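PDB 4E9X: multicopper oxidase from Uncultured bacterium, which probably couples the one-electron oxidation of substrates to the four-electron reduction of dioxygen to water, using bound copper ions. Local coordinates for residues A[2-8]-A[43-49]; A[31-36]-A[297-301]; A[15-19]-A[172-177]; A[183-187]-A[241-246]; A[11-15]-A[313-318]. All coordinates share one frame. Residue numbers count along the deposited sequence, not the author numbering.

Interaction 1. Residues A[2-8]-A[43-49]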
# COMPACT_ATOMS: atom_id res chain seq x y z
N ALA A 2 -18.81 -5.88 32.39
CA ALA A 2 -20.21 -5.45 32.50
C ALA A 2 -21.00 -5.89 31.28
O ALA A 2 -20.41 -5.95 30.17
CB ALA A 2 -20.35 -3.94 32.69
N GLU A 3 -22.30 -6.11 31.45
CA GLU A 3 -23.15 -6.31 30.25
C GLU A 3 -23.61 -4.96 29.70
O GLU A 3 -24.21 -4.12 30.40
CB GLU A 3 -24.34 -7.19 30.61
CG GLU A 3 -25.24 -7.54 29.45
CD GLU A 3 -26.50 -8.31 29.88
OE1 GLU A 3 -27.62 -7.78 29.73
OE2 GLU A 3 -26.37 -9.45 30.36
N ARG A 4 -23.36 -4.73 28.39
CA ARG A 4 -23.69 -3.48 27.72
C ARG A 4 -24.52 -3.81 26.50
O ARG A 4 -24.02 -4.47 25.60
CB ARG A 4 -22.43 -2.67 27.38
CG ARG A 4 -21.57 -2.41 28.61
CD ARG A 4 -20.58 -1.31 28.31
NE ARG A 4 -19.70 -1.15 29.49
CZ ARG A 4 -20.03 -0.29 30.47
NH1 ARG A 4 -21.14 0.44 30.42
NH2 ARG A 4 -19.24 -0.16 31.51
N GLU A 5 -25.76 -3.36 26.55
CA GLU A 5 -26.73 -3.66 25.50
C GLU A 5 -27.14 -2.38 24.78
O GLU A 5 -27.49 -1.40 25.43
CB GLU A 5 -27.98 -4.30 26.17
CG GLU A 5 -29.04 -4.63 25.15
CD GLU A 5 -30.09 -5.58 25.66
OE1 GLU A 5 -30.00 -5.99 26.84
OE2 GLU A 5 -31.02 -5.95 24.91
N PHE A 6 -27.13 -2.44 23.46
CA PHE A 6 -27.38 -1.33 22.58
C PHE A 6 -28.44 -1.63 21.55
O PHE A 6 -28.49 -2.77 21.11
CB PHE A 6 -26.08 -0.96 21.82
CG PHE A 6 -24.95 -0.68 22.81
CD1 PHE A 6 -25.05 0.29 23.80
CD2 PHE A 6 -23.78 -1.38 22.76
CE1 PHE A 6 -24.04 0.56 24.68
CE2 PHE A 6 -22.76 -1.14 23.66
CZ PHE A 6 -22.87 -0.16 24.66
N ASP A 7 -29.23 -0.62 21.18
CA ASP A 7 -30.24 -0.82 20.16
C ASP A 7 -29.81 0.02 18.94
O ASP A 7 -29.61 1.23 19.09
CB ASP A 7 -31.63 -0.41 20.61
CG ASP A 7 -32.23 -1.31 21.66
OD1 ASP A 7 -32.18 -2.57 21.51
OD2 ASP A 7 -32.81 -0.85 22.69
N MET A 8 -29.61 -0.62 17.79
CA MET A 8 -29.15 0.13 16.63
C MET A 8 -30.16 -0.04 15.50
O MET A 8 -30.84 -1.07 15.45
CB MET A 8 -27.75 -0.31 16.21
CG MET A 8 -27.12 0.52 15.08
SD MET A 8 -25.44 -0.14 14.74
CE MET A 8 -25.25 -0.85 16.38
N ASP A 43 -16.10 -6.71 28.57
CA ASP A 43 -17.54 -6.48 28.64
C ASP A 43 -18.25 -7.48 27.75
O ASP A 43 -17.74 -7.97 26.71
CB ASP A 43 -17.91 -5.07 28.23
CG ASP A 43 -17.55 -3.99 29.24
OD1 ASP A 43 -17.26 -4.26 30.42
OD2 ASP A 43 -17.59 -2.82 28.82
N ASP A 44 -19.49 -7.81 28.18
CA ASP A 44 -20.39 -8.58 27.36
C ASP A 44 -21.27 -7.61 26.60
O ASP A 44 -22.05 -6.89 27.21
CB ASP A 44 -21.22 -9.46 28.29
CG ASP A 44 -20.29 -10.44 29.00
OD1 ASP A 44 -19.47 -11.12 28.33
OD2 ASP A 44 -20.37 -10.51 30.25
N VAL A 45 -21.15 -7.62 25.27
CA VAL A 45 -21.88 -6.69 24.41
C VAL A 45 -23.07 -7.39 23.79
O VAL A 45 -22.96 -8.52 23.29
CB VAL A 45 -20.92 -6.14 23.34
CG1 VAL A 45 -21.65 -5.14 22.46
CG2 VAL A 45 -19.75 -5.49 24.02
N ILE A 46 -24.19 -6.68 23.79
CA ILE A 46 -25.39 -7.11 23.10
C ILE A 46 -25.84 -6.01 22.18
O ILE A 46 -26.01 -4.87 22.65
CB ILE A 46 -26.49 -7.45 24.15
CG1 ILE A 46 -26.06 -8.52 25.16
CG2 ILE A 46 -27.78 -7.86 23.43
CD1 ILE A 46 -26.98 -8.59 26.38
N VAL A 47 -26.00 -6.27 20.90
CA VAL A 47 -26.46 -5.24 19.97
C VAL A 47 -27.71 -5.77 19.25
O VAL A 47 -27.65 -6.79 18.52
CB VAL A 47 -25.37 -4.88 18.95
CG1 VAL A 47 -25.92 -3.74 18.07
CG2 VAL A 47 -24.10 -4.37 19.61
N ASN A 48 -28.85 -5.07 19.45
CA ASN A 48 -30.10 -5.45 18.79
C ASN A 48 -30.24 -4.55 17.56
O ASN A 48 -30.31 -3.32 17.75
CB ASN A 48 -31.30 -5.25 19.72
CG ASN A 48 -31.12 -5.95 21.07
OD1 ASN A 48 -30.94 -7.15 21.09
ND2 ASN A 48 -31.17 -5.19 22.17
N VAL A 49 -30.26 -5.14 16.39
CA VAL A 49 -30.23 -4.39 15.15
C VAL A 49 -31.60 -4.47 14.44
O VAL A 49 -32.06 -5.60 14.21
CB VAL A 49 -29.14 -4.95 14.22
CG1 VAL A 49 -29.13 -4.17 12.92
CG2 VAL A 49 -27.76 -4.97 14.86
O HOH W 1 -18.40 -8.59 31.55
O HOH W 2 -17.17 -2.17 32.05

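Interaction 2. Residues A[31-36]-A[297-301]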
# COMPACT_ATOMS: atom_id res chain seq x y z
N GLN A 31 -26.71 7.80 10.43
CA GLN A 31 -25.55 8.70 10.36
C GLN A 31 -24.37 7.93 9.74
O GLN A 31 -24.33 6.69 9.81
CB GLN A 31 -25.16 9.21 11.75
CG GLN A 31 -24.94 8.09 12.81
CD GLN A 31 -24.37 8.71 14.08
OE1 GLN A 31 -25.12 9.28 14.88
NE2 GLN A 31 -23.06 8.60 14.25
N VAL A 32 -23.42 8.69 9.18
CA VAL A 32 -22.17 8.15 8.65
C VAL A 32 -21.05 9.09 9.12
O VAL A 32 -21.18 10.28 8.81
CB VAL A 32 -22.11 8.03 7.15
CG1 VAL A 32 -20.79 7.37 6.75
CG2 VAL A 32 -23.31 7.18 6.63
N PRO A 33 -20.01 8.67 9.84
CA PRO A 33 -19.81 7.34 10.41
C PRO A 33 -20.97 6.93 11.34
O PRO A 33 -21.73 7.78 11.85
CB PRO A 33 -18.59 7.57 11.31
CG PRO A 33 -17.84 8.75 10.72
CD PRO A 33 -18.92 9.63 10.15
N GLY A 34 -21.13 5.63 11.48
CA GLY A 34 -22.10 5.09 12.42
C GLY A 34 -21.73 5.52 13.85
O GLY A 34 -20.65 6.07 14.14
N PRO A 35 -22.64 5.24 14.79
CA PRO A 35 -22.41 5.56 16.22
C PRO A 35 -21.12 4.95 16.75
O PRO A 35 -20.68 3.85 16.39
CB PRO A 35 -23.62 4.96 16.92
CG PRO A 35 -24.65 4.95 15.84
CD PRO A 35 -23.94 4.55 14.56
N LEU A 36 -20.48 5.73 17.63
CA LEU A 36 -19.35 5.20 18.36
C LEU A 36 -19.83 4.20 19.41
O LEU A 36 -20.71 4.51 20.23
CB LEU A 36 -18.64 6.35 19.10
CG LEU A 36 -17.61 5.95 20.18
CD1 LEU A 36 -16.38 5.24 19.58
CD2 LEU A 36 -17.14 7.23 20.91
N TYR A 297 -15.11 12.52 16.94
CA TYR A 297 -15.62 11.76 18.10
C TYR A 297 -14.86 12.09 19.38
O TYR A 297 -14.99 11.40 20.39
CB TYR A 297 -15.69 10.26 17.85
CG TYR A 297 -16.98 9.75 17.28
CD1 TYR A 297 -18.22 10.11 17.78
CD2 TYR A 297 -16.95 8.82 16.23
CE1 TYR A 297 -19.42 9.60 17.24
CE2 TYR A 297 -18.12 8.31 15.68
CZ TYR A 297 -19.35 8.70 16.19
OH TYR A 297 -20.54 8.23 15.67
N SER A 298 -14.08 13.20 19.43
CA SER A 298 -13.22 13.40 20.61
C SER A 298 -14.01 13.75 21.85
O SER A 298 -13.57 13.45 22.93
CB SER A 298 -12.24 14.55 20.33
OG SER A 298 -11.37 14.23 19.27
N GLU A 299 -15.18 14.38 21.68
CA GLU A 299 -15.99 14.66 22.89
C GLU A 299 -16.69 13.38 23.32
O GLU A 299 -16.67 13.01 24.50
CB GLU A 299 -16.98 15.79 22.63
CG GLU A 299 -16.22 17.11 22.37
CD GLU A 299 -15.28 17.49 23.52
OE1 GLU A 299 -15.51 17.33 24.75
OE2 GLU A 299 -14.17 17.97 23.22
N SER A 300 -17.29 12.64 22.38
CA SER A 300 -17.95 11.37 22.77
C SER A 300 -16.97 10.42 23.45
O SER A 300 -17.43 9.71 24.36
CB SER A 300 -18.50 10.65 21.54
OG SER A 300 -19.45 11.46 20.86
N LEU A 301 -15.71 10.39 22.99
CA LEU A 301 -14.74 9.47 23.57
C LEU A 301 -14.47 9.78 25.03
O LEU A 301 -13.95 8.87 25.71
CB LEU A 301 -13.44 9.51 22.76
CG LEU A 301 -13.57 8.70 21.47
CD1 LEU A 301 -12.50 9.08 20.46
CD2 LEU A 301 -13.42 7.19 21.75

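Interaction 3. Residues A[15-19]-A[172-177]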
# COMPACT_ATOMS: atom_id res chain seq x y z
N ILE A 15 -26.63 12.06 2.83
CA ILE A 15 -25.65 12.87 3.51
C ILE A 15 -25.00 13.81 2.54
O ILE A 15 -24.95 13.53 1.36
CB ILE A 15 -24.56 12.01 4.25
CG1 ILE A 15 -23.88 11.05 3.29
CG2 ILE A 15 -25.20 11.30 5.43
CD1 ILE A 15 -22.64 10.39 3.90
N LYS A 16 -24.50 14.92 3.01
CA LYS A 16 -23.72 15.80 2.14
C LYS A 16 -22.26 15.47 2.32
O LYS A 16 -21.73 15.69 3.40
CB LYS A 16 -23.98 17.28 2.52
CG LYS A 16 -23.26 18.20 1.52
CD LYS A 16 -23.63 19.63 1.75
CE LYS A 16 -24.67 20.28 0.87
NZ LYS A 16 -25.63 19.42 0.14
N VAL A 17 -21.63 14.91 1.31
CA VAL A 17 -20.22 14.52 1.41
C VAL A 17 -19.31 15.70 1.04
O VAL A 17 -18.28 15.91 1.67
CB VAL A 17 -19.97 13.31 0.50
CG1 VAL A 17 -18.47 12.92 0.37
CG2 VAL A 17 -20.69 12.09 0.99
N ALA A 18 -19.71 16.45 -0.01
CA ALA A 18 -18.88 17.54 -0.52
C ALA A 18 -19.85 18.64 -1.00
O ALA A 18 -21.04 18.30 -1.22
CB ALA A 18 -18.07 17.00 -1.70
N PRO A 19 -19.41 19.85 -1.23
CA PRO A 19 -20.26 20.88 -1.86
C PRO A 19 -20.79 20.27 -3.15
O PRO A 19 -20.04 19.73 -4.02
CB PRO A 19 -19.28 22.00 -2.08
CG PRO A 19 -18.31 21.86 -0.92
CD PRO A 19 -18.04 20.37 -0.97
N ALA A 172 -16.66 10.88 6.39
CA ALA A 172 -17.71 11.14 5.39
C ALA A 172 -17.84 12.61 4.97
O ALA A 172 -18.86 12.96 4.37
CB ALA A 172 -19.07 10.59 5.84
N LYS A 173 -16.81 13.44 5.17
CA LYS A 173 -16.82 14.77 4.56
C LYS A 173 -15.51 14.98 3.81
O LYS A 173 -14.44 14.50 4.17
CB LYS A 173 -17.07 15.86 5.62
CG LYS A 173 -18.23 15.50 6.56
CD LYS A 173 -18.96 16.65 7.23
CE LYS A 173 -19.83 16.16 8.39
NZ LYS A 173 -21.09 15.54 7.87
N SER A 174 -15.65 15.75 2.73
CA SER A 174 -14.56 16.20 1.88
C SER A 174 -14.27 17.69 2.15
O SER A 174 -15.22 18.49 2.20
CB SER A 174 -15.01 15.97 0.43
OG SER A 174 -14.11 16.54 -0.53
N PHE A 175 -13.01 18.04 2.33
CA PHE A 175 -12.62 19.42 2.53
C PHE A 175 -13.25 20.30 1.46
O PHE A 175 -13.19 19.93 0.27
CB PHE A 175 -11.08 19.49 2.44
CG PHE A 175 -10.58 20.92 2.69
CD1 PHE A 175 -10.28 21.34 3.98
CD2 PHE A 175 -10.42 21.81 1.65
CE1 PHE A 175 -9.86 22.65 4.22
CE2 PHE A 175 -10.02 23.11 1.89
CZ PHE A 175 -9.74 23.55 3.17
N PRO A 176 -13.81 21.48 1.76
CA PRO A 176 -13.76 22.18 3.05
C PRO A 176 -14.80 21.85 4.10
O PRO A 176 -14.86 22.54 5.12
CB PRO A 176 -13.99 23.64 2.62
CG PRO A 176 -14.97 23.49 1.50
CD PRO A 176 -14.44 22.28 0.70
N LEU A 177 -15.59 20.81 3.85
CA LEU A 177 -16.67 20.42 4.78
C LEU A 177 -16.18 19.58 5.93
O LEU A 177 -16.96 19.27 6.84
CB LEU A 177 -17.80 19.72 4.05
CG LEU A 177 -18.50 20.56 2.96
CD1 LEU A 177 -19.69 19.78 2.38
CD2 LEU A 177 -18.91 21.92 3.50
O HOH W 3 -21.36 13.56 5.23
O HOH W 4 -22.03 17.02 5.83

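Interaction 4. Residues A[183-187]-A[241-246]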
# COMPACT_ATOMS: atom_id res chain seq x y z
N VAL A 183 -6.24 21.92 18.98
CA VAL A 183 -5.38 21.52 20.11
C VAL A 183 -4.86 22.75 20.79
O VAL A 183 -4.98 23.86 20.29
CB VAL A 183 -4.19 20.65 19.64
CG1 VAL A 183 -4.76 19.40 18.91
CG2 VAL A 183 -3.24 21.45 18.75
N LYS A 184 -4.23 22.55 21.94
CA LYS A 184 -3.42 23.60 22.55
C LYS A 184 -2.07 22.99 22.91
O LYS A 184 -1.91 21.78 23.06
CB LYS A 184 -4.08 24.26 23.77
CG LYS A 184 -4.15 23.31 24.95
CD LYS A 184 -4.77 24.09 26.13
CE LYS A 184 -4.66 23.31 27.41
NZ LYS A 184 -5.12 24.16 28.57
N LYS A 185 -1.06 23.86 23.04
CA LYS A 185 0.29 23.39 23.32
C LYS A 185 0.33 22.52 24.55
O LYS A 185 -0.28 22.91 25.57
CB LYS A 185 1.25 24.60 23.47
CG LYS A 185 2.71 24.10 23.47
CD LYS A 185 3.67 25.26 23.75
CE LYS A 185 5.12 24.77 23.61
NZ LYS A 185 6.08 25.85 24.01
N GLY A 186 0.97 21.37 24.48
CA GLY A 186 1.11 20.43 25.61
C GLY A 186 0.10 19.30 25.49
O GLY A 186 0.18 18.32 26.20
N ASP A 187 -0.90 19.43 24.58
CA ASP A 187 -1.79 18.29 24.34
C ASP A 187 -0.99 17.08 23.88
O ASP A 187 0.07 17.19 23.27
CB ASP A 187 -2.85 18.64 23.28
CG ASP A 187 -4.14 19.19 23.85
OD1 ASP A 187 -4.56 18.82 24.99
OD2 ASP A 187 -4.80 20.00 23.15
N ILE A 241 0.58 12.07 18.62
CA ILE A 241 1.25 13.33 18.29
C ILE A 241 1.40 14.12 19.58
O ILE A 241 0.42 14.34 20.30
CB ILE A 241 0.47 14.15 17.24
CG1 ILE A 241 0.57 13.45 15.88
CG2 ILE A 241 1.01 15.58 17.21
CD1 ILE A 241 -0.22 14.12 14.77
N GLU A 242 2.63 14.56 19.87
CA GLU A 242 2.88 15.54 20.93
C GLU A 242 2.60 16.91 20.36
O GLU A 242 3.32 17.33 19.44
CB GLU A 242 4.35 15.46 21.44
CG GLU A 242 4.78 14.06 21.89
CD GLU A 242 4.31 13.69 23.28
OE1 GLU A 242 3.93 14.57 24.09
OE2 GLU A 242 4.35 12.48 23.58
N ALA A 243 1.59 17.61 20.88
CA ALA A 243 1.28 18.95 20.33
C ALA A 243 2.13 20.01 20.96
O ALA A 243 1.70 20.76 21.82
CB ALA A 243 -0.22 19.24 20.56
N ASP A 244 3.36 20.06 20.51
CA ASP A 244 4.30 20.96 21.19
C ASP A 244 4.85 21.97 20.20
O ASP A 244 5.90 22.60 20.42
CB ASP A 244 5.40 20.15 21.83
CG ASP A 244 6.20 19.30 20.85
OD1 ASP A 244 6.04 19.38 19.61
OD2 ASP A 244 7.05 18.55 21.42
N ASN A 245 4.15 22.21 19.10
CA ASN A 245 4.66 23.08 18.03
C ASN A 245 3.57 23.96 17.49
O ASN A 245 2.96 23.68 16.45
CB ASN A 245 5.19 22.19 16.91
CG ASN A 245 5.78 23.05 15.79
OD1 ASN A 245 6.08 24.26 15.97
ND2 ASN A 245 5.98 22.42 14.63
N PRO A 246 3.24 25.03 18.20
CA PRO A 246 2.04 25.81 17.79
C PRO A 246 2.16 26.39 16.38
O PRO A 246 3.15 27.02 16.00
CB PRO A 246 2.03 26.98 18.83
CG PRO A 246 2.61 26.29 20.06
CD PRO A 246 3.77 25.48 19.51
O HOH W 5 2.80 17.14 24.15

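Interaction 5. Residues A[11-15]-A[313-318]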
# COMPACT_ATOMS: atom_id res chain seq x y z
N GLU A 11 -30.81 2.86 8.46
CA GLU A 11 -31.73 3.85 7.90
C GLU A 11 -31.31 4.26 6.50
O GLU A 11 -30.11 4.35 6.23
CB GLU A 11 -31.78 5.13 8.77
CG GLU A 11 -32.15 4.81 10.23
CD GLU A 11 -33.57 4.38 10.49
OE1 GLU A 11 -34.45 4.52 9.62
OE2 GLU A 11 -33.84 3.84 11.63
N GLU A 12 -32.28 4.58 5.63
CA GLU A 12 -31.98 5.20 4.36
C GLU A 12 -32.01 6.71 4.57
O GLU A 12 -33.04 7.29 4.86
CB GLU A 12 -33.03 4.80 3.29
CG GLU A 12 -32.93 3.32 2.99
CD GLU A 12 -33.87 2.80 1.94
OE1 GLU A 12 -34.68 3.57 1.35
OE2 GLU A 12 -33.78 1.58 1.66
N VAL A 13 -30.82 7.31 4.42
CA VAL A 13 -30.69 8.75 4.54
C VAL A 13 -29.76 9.24 3.45
O VAL A 13 -29.05 8.44 2.78
CB VAL A 13 -30.16 9.20 5.94
CG1 VAL A 13 -31.13 8.80 7.04
CG2 VAL A 13 -28.77 8.62 6.23
N THR A 14 -29.78 10.56 3.24
CA THR A 14 -28.85 11.24 2.33
C THR A 14 -27.92 12.18 3.13
O THR A 14 -28.38 12.96 3.96
CB THR A 14 -29.67 12.05 1.29
OG1 THR A 14 -30.50 11.16 0.53
CG2 THR A 14 -28.78 12.83 0.33
N ILE A 15 -26.63 12.06 2.83
CA ILE A 15 -25.65 12.87 3.51
C ILE A 15 -25.00 13.81 2.54
O ILE A 15 -24.95 13.53 1.36
CB ILE A 15 -24.56 12.01 4.25
CG1 ILE A 15 -23.88 11.05 3.29
CG2 ILE A 15 -25.20 11.30 5.43
CD1 ILE A 15 -22.64 10.39 3.90
N PHE A 313 -22.98 13.96 12.01
CA PHE A 313 -22.85 12.87 11.02
C PHE A 313 -24.20 12.42 10.50
O PHE A 313 -24.25 11.51 9.65
CB PHE A 313 -22.20 11.66 11.71
CG PHE A 313 -20.78 11.92 12.21
CD1 PHE A 313 -19.96 12.86 11.64
CD2 PHE A 313 -20.30 11.14 13.25
CE1 PHE A 313 -18.67 12.99 12.12
CE2 PHE A 313 -19.00 11.28 13.74
CZ PHE A 313 -18.15 12.22 13.13
N LYS A 314 -25.31 12.99 10.97
CA LYS A 314 -26.63 12.53 10.55
C LYS A 314 -27.04 12.97 9.15
O LYS A 314 -26.72 14.10 8.74
CB LYS A 314 -27.70 13.07 11.52
CG LYS A 314 -27.66 12.29 12.85
CD LYS A 314 -28.61 13.05 13.77
CE LYS A 314 -28.73 12.52 15.15
NZ LYS A 314 -29.57 11.32 15.05
N GLY A 315 -27.73 12.06 8.42
CA GLY A 315 -28.23 12.43 7.09
C GLY A 315 -29.72 12.74 7.21
O GLY A 315 -30.36 12.71 8.27
N GLU A 316 -30.28 13.07 6.04
CA GLU A 316 -31.66 13.49 5.90
C GLU A 316 -32.50 12.31 5.41
O GLU A 316 -32.16 11.64 4.41
CB GLU A 316 -31.74 14.67 4.91
CG GLU A 316 -31.02 15.92 5.38
CD GLU A 316 -31.13 17.09 4.39
OE1 GLU A 316 -31.72 16.92 3.29
OE2 GLU A 316 -30.61 18.16 4.76
N PHE A 317 -33.63 12.03 6.08
CA PHE A 317 -34.58 11.02 5.65
C PHE A 317 -35.38 11.46 4.42
O PHE A 317 -35.57 12.68 4.23
CB PHE A 317 -35.59 10.79 6.78
CG PHE A 317 -34.98 9.97 7.91
CD1 PHE A 317 -35.08 8.59 7.90
CD2 PHE A 317 -34.34 10.59 8.97
CE1 PHE A 317 -34.57 7.80 8.94
CE2 PHE A 317 -33.80 9.81 10.03
CZ PHE A 317 -33.90 8.43 9.98
N GLU A 318 -35.88 10.59 3.56
CA GLU A 318 -36.84 11.05 2.55
C GLU A 318 -38.12 11.61 3.14
O GLU A 318 -38.50 11.02 4.19
CB GLU A 318 -37.16 9.81 1.69
CG GLU A 318 -35.91 9.39 0.91
CD GLU A 318 -35.46 10.56 -0.00
OE1 GLU A 318 -36.24 10.88 -0.97
OE2 GLU A 318 -34.38 11.12 0.27
O HOH W 6 -35.52 7.78 4.02

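Interaction 1. Residues A[2-8]-A[43-49]
Residues 2-8 and 43-49 run side by side in the same direction, their axes 4.6 Å apart and 16° from parallel, forming a parallel strand pair in one sheet of the first cupredoxin-like domain. The register is unbroken from Glu3-Asp44 to Met8-Val49, and the even-numbered residues of 2-8 make the backbone hydrogen bonds: Arg4 N reaches Asp44 O (2.8 Å) and Ile46 N reaches Arg4 O (2.9 Å), a pattern that Phe6 repeats with Ile46 and Asn48. Backbone CA-H...O contacts, such as Glu5 CA to Ile46 O at 3.2 Å, fill the gaps between these bonds. The sheet has two unlike faces. On one, beyond Arg4, Phe6 and Met8 lie against Val45 and Val47, with Met8 CE 3.4 Å from Val47 CG1, and this largely apolar part is covered by Ile37 and Met307 of strands from the domain's other sheet, as in a beta sandwich. The other face is largely polar: Asn48 ND2 donates to both Glu5 OE2 (2.8 Å) and Asp7 OD1 (2.9 Å), while Asp44 turns to Lys94. At the start of the pair Asp43 holds the first modelled residue, its OD1 accepting from Ala2 N at 3.0 Å. Its other oxygen, OD2, forms a salt bridge with Arg4 NE at 2.8 Å, and a water joins Arg4 NH2 (2.9 Å) to Asp43 OD1 (2.7 Å).

Interaction 2. Residues A[31-36]-A[297-301]
Leu36 is the apolar centre of this buried contact, and it illustrates how an aliphatic side chain can serve several neighbours at once. Its CB sits over the face of the Tyr297 ring, 3.7 Å from the centroid and only 9° off the ring normal, a well-centred CH-pi contact. Further along the same side chain, CD2 of Leu36 meets Ser300 CB at 3.7 Å and Leu301 CD2 at 3.8 Å. Ser300 and Leu301 come within reach because 298-301 has helical backbone angles and Leu301 N bonds back to Tyr297 O at 2.9 Å. Pro33 adds a looser touch, its CB lying 4.5 Å from Tyr297 CE2. Outward from the ring, the phenol reaches the polar edge, where Tyr297 OH donates a short hydrogen bond to Gly34 O (2.6 Å). The loop that presents this carbonyl bends through a cis peptide before Pro33 and is braced internally by Gln31 NE2, which donates to Pro33 O at 2.9 Å. The contact thus joins the connection between strands 21-28 and 36-40 to the loop between strands 270-275 and 306-308, with Pro121 and Ile123 of strand 119-125 packing on it from the first domain and Ile141 of strand 138-147 from the second.

Interaction 3. Residues A[15-19]-A[172-177]
Ile15 opens the contact near the end of the long strand 3-18, its CD1 resting 4.1 Å from Ala172 CB. Lys16 sends its ammonium to Asp22, but its carbonyl works here: one water lies 2.8 Å from Lys16 O and 2.7 Å from Ala172 O, and another lies between Lys16 O (2.8 Å) and Lys173 NZ (2.7 Å), whose direct partner is Gly312 O. At Val17 the strand bonds to the loop through its backbone, Ser174 N donating to Val17 O at 2.8 Å, with Lys173 CA adding a CA-H...O contact to the same Val17 O at 3.4 Å. Val17 and Ala18 together face Leu21 in a classic beta bulge. Ala18 CB then packs on Ser174 CB (3.9 Å), and Pro19 CD meets Leu177 CD1 at 3.8 Å. At this domain junction one direct hydrogen bond, waters in the gap and small apolar touches join the first-domain strand to a second-domain loop, so much of the polar fit is made by solvent rather than by paired side chains.

Interaction 4. Residues A[183-187]-A[241-246]
A type II beta turn, Lys184 to Asp187, brings the chain into strand 187-195 of the second cupredoxin-like domain and lies against the end of strand 236-243. Gly186 occupies the turn position with positive phi (100°), where a side chain would jam against the preceding carbonyl oxygen. The turn closes through Asp187 N to Lys184 O at 3.0 Å, reinforced by Lys184 N to Asp187 OD2 at 2.9 Å; the other carboxylate oxygen of Asp187 bonds to Thr137. Across the contact Ala243, centre of an inverse gamma turn, bonds through both backbone N and O: Gly186 N donates to Ala243 O (2.8 Å), and Ala243 N to Asp187 O (2.9 Å). Ala243 CB lies 4.2 Å from Val183 CG2 and 3.8 Å from Asp187 CB. On the exposed side Lys185 CD lies 4.0 Å from Pro246 CG. Asn245, buried, donates through ND2 to His65 O of a second subunit. Glu242, salt-bridged to Arg135, meets the turn through a water 2.8 Å from Glu242 OE1 and 2.9 Å from Asp187 O.

Interaction 5. Residues A[11-15]-A[313-318]
Phe313 enters from the interior, where its ring meets Tyr297 and His310 edge-to-face, and it touches 11-15 only lightly, its carbonyl O lying 4.3 Å from Ile15 CG2. Beyond Lys314, which points away, the chain closes on the strand at Gly315. Here Gly315 CA comes to 3.2 Å from Thr14 O and 3.6 Å from Ile15 CG2, an approach that leaves no room for a side chain, since a beta carbon at this position would clash with Val13, Thr14 and Ile15. Glu316 makes the central pairing: Glu316 N donates to Thr14 O at 2.8 Å and Thr14 N to Glu316 O at 2.9 Å, an antiparallel hydrogen-bonded pair. With these two bonds the last modelled residues add a short, weakly bonded strand, about 316-317, to the sheet built on strand 3-18 in the first cupredoxin-like domain, an example of a late part of the chain returning to the domain where it began. Val13 and Ile15 bond to strand 21-28, Thr14 instead to Glu316. Phe317 then lays its ring over Val13, whose CG1 lies 3.9 Å from the centroid and 2° off the normal, a CH-pi contact, while Glu11, whose OE2 bonds to Thr9, brings OE1 within 3.4 Å of Phe317 CE1 at the ring edge. At Glu318 a water takes over from direct pairing, lying 2.9 Å from Glu318 N and 2.7 Å from Glu12 O.

Three contacts draw on strand 3-18: interaction 1 at its start, and interactions 5 and 3 farther along, sharing Ile15. Interaction 2 is the most buried, and its chemistry is ring face, aliphatic carbon and one phenol bond. It touches interaction 5 through Phe313, which packs on Tyr297 and Pro33, and interaction 3 through Val32, which meets Ile15 and Ala172. The others are only partly buried. A regular backbone ladder dominates interaction 1, whereas interactions 4 and 5 each rest on two main-chain bonds and interaction 3 on one, with waters, as at the edges of 1, 4 and 5. Interaction 4 stands apart in the second domain, about 36 Å, centre to centre, from interactions 1 and 5.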